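Local coordinates for serine protease inhibitor (Thermoanaerobacter tengcongensis, PDB 2PEF), which probably inhibits serine-type endopeptidases as a member of the serpin family, and is seen here in the latent state, at residues L281-T284 against D285-L288. Residues are numbered along the deposited sequence; the frame is centred on the assembly and turned at random.
Sequences LGMT and DAFL
The side chains of M283 and F287 cross at about a right angle. The M283 chain is extended, with CG anti to the backbone N (chi1 -178°). This brings M283 CE just outside the CE1-CZ bond and above the ring plane, 3.7 Å from F287 CZ. M283 SD is 5.3 Å from the centroid of the F287 ring and 58° off its normal, an oblique Met-aromatic contact. The same methyl also packs on A286, with M283 CE 3.8 Å from A286 CB. The backbone also meets the ring: M283 O sits in the ring plane at its edge, 3.2 Å from F287 CE1. These residues follow a Schellman motif, where G282 leaves helix 275-280 with a positive phi. M283 then centres an inverse gamma turn, and a short 3-10 turn follows at 285-287. That turn is tied back by F287 N, which donates to T284 O at 3.1 Å from above the carbonyl plane. L288 packs against the same oxygen, with L288 CG 3.5 Å from T284 O. Q56 OE1 of helix 51-62 accepts hydrogen bonds from the backbone N atoms of T284 and D285. M57 of that helix touches M283, and I307 touches M283, A286 and F287.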
ATOM      1  N   LEU A 281     -16.721   0.947  -1.261  1.00 21.45           N
ATOM      2  CA  LEU A 281     -16.606   0.810   0.188  1.00 21.57           C
ATOM      3  C   LEU A 281     -17.524   1.787   0.932  1.00 20.97           C
ATOM      4  O   LEU A 281     -17.574   1.787   2.164  1.00 20.30           O
ATOM      5  CB  LEU A 281     -15.149   0.988   0.630  1.00 22.03           C
ATOM      6  CG  LEU A 281     -14.110  -0.047   0.185  1.00 22.12           C
ATOM      7  CD1 LEU A 281     -12.717   0.392   0.613  1.00 24.96           C
ATOM      8  CD2 LEU A 281     -14.429  -1.430   0.737  1.00 27.20           C
ATOM      9  N   GLY A 282     -18.250   2.611   0.178  1.00 21.08           N
ATOM     10  CA  GLY A 282     -19.238   3.528   0.747  1.00 20.63           C
ATOM     11  C   GLY A 282     -18.837   4.992   0.719  1.00 21.36           C
ATOM     12  O   GLY A 282     -19.641   5.866   1.061  1.00 21.96           O
ATOM     13  N   MET A 283     -17.598   5.260   0.311  1.00 20.26           N
ATOM     14  CA  MET A 283     -17.071   6.622   0.236  1.00 20.50           C
ATOM     15  C   MET A 283     -17.433   7.259  -1.110  1.00 20.53           C
ATOM     16  O   MET A 283     -16.685   7.158  -2.085  1.00 20.65           O
ATOM     17  CB  MET A 283     -15.555   6.607   0.459  1.00 20.49           C
ATOM     18  CG  MET A 283     -14.892   7.966   0.462  1.00 20.84           C
ATOM     19  SD  MET A 283     -13.109   7.799   0.640  1.00 21.69           S
ATOM     20  CE  MET A 283     -12.566   9.310  -0.151  1.00 23.54           C
ATOM     21  N   THR A 284     -18.594   7.910  -1.149  1.00 19.94           N
ATOM     22  CA  THR A 284     -19.133   8.479  -2.389  1.00 19.09           C
ATOM     23  C   THR A 284     -19.228  10.007  -2.355  1.00 18.31           C
ATOM     24  O   THR A 284     -18.812  10.675  -3.305  1.00 18.77           O
ATOM     25  CB  THR A 284     -20.516   7.879  -2.733  1.00 19.52           C
ATOM     26  OG1 THR A 284     -21.420   8.100  -1.645  1.00 21.29           O
ATOM     27  CG2 THR A 284     -20.400   6.376  -3.003  1.00 16.53           C
ATOM     28  N   ASP A 285     -19.761  10.550  -1.258  1.00 17.39           N
ATOM     29  CA  ASP A 285     -19.941  11.997  -1.092  1.00 17.84           C
ATOM     30  C   ASP A 285     -18.655  12.784  -1.303  1.00 16.90           C
ATOM     31  O   ASP A 285     -18.681  13.858  -1.891  1.00 16.78           O
ATOM     32  CB  ASP A 285     -20.512  12.328   0.289  1.00 18.20           C
ATOM     33  CG  ASP A 285     -22.015  12.141   0.366  1.00 20.17           C
ATOM     34  OD1 ASP A 285     -22.575  11.363  -0.438  1.00 24.99           O
ATOM     35  OD2 ASP A 285     -22.638  12.772   1.245  1.00 19.97           O
ATOM     36  N   ALA A 286     -17.534  12.238  -0.828  1.00 17.76           N
ATOM     37  CA  ALA A 286     -16.232  12.907  -0.918  1.00 17.08           C
ATOM     38  C   ALA A 286     -15.842  13.261  -2.354  1.00 17.70           C
ATOM     39  O   ALA A 286     -15.122  14.237  -2.589  1.00 18.39           O
ATOM     40  CB  ALA A 286     -15.157  12.044  -0.281  1.00 17.05           C
ATOM     41  N   PHE A 287     -16.318  12.461  -3.304  1.00 17.95           N
ATOM     42  CA  PHE A 287     -15.989  12.642  -4.719  1.00 18.87           C
ATOM     43  C   PHE A 287     -16.982  13.537  -5.465  1.00 18.96           C
ATOM     44  O   PHE A 287     -16.770  13.855  -6.638  1.00 19.11           O
ATOM     45  CB  PHE A 287     -15.871  11.279  -5.417  1.00 19.04           C
ATOM     46  CG  PHE A 287     -14.805  10.390  -4.838  1.00 18.33           C
ATOM     47  CD1 PHE A 287     -15.139   9.357  -3.967  1.00 18.52           C
ATOM     48  CD2 PHE A 287     -13.461  10.588  -5.160  1.00 19.25           C
ATOM     49  CE1 PHE A 287     -14.154   8.534  -3.427  1.00 17.47           C
ATOM     50  CE2 PHE A 287     -12.468   9.770  -4.628  1.00 19.71           C
ATOM     51  CZ  PHE A 287     -12.812   8.742  -3.760  1.00 17.82           C
ATOM     52  N   LEU A 288     -18.054  13.946  -4.787  1.00 19.42           N
ATOM     53  CA  LEU A 288     -19.113  14.744  -5.410  1.00 20.21           C
ATOM     54  C   LEU A 288     -18.957  16.227  -5.072  1.00 20.86           C
ATOM     55  O   LEU A 288     -19.012  16.596  -3.900  1.00 21.96           O
ATOM     56  CB  LEU A 288     -20.496  14.251  -4.963  1.00 20.24           C
ATOM     57  CG  LEU A 288     -20.869  12.771  -5.120  1.00 18.42           C
ATOM     58  CD1 LEU A 288     -22.226  12.492  -4.483  1.00 18.27           C
ATOM     59  CD2 LEU A 288     -20.858  12.329  -6.576  1.00 19.26           C
TER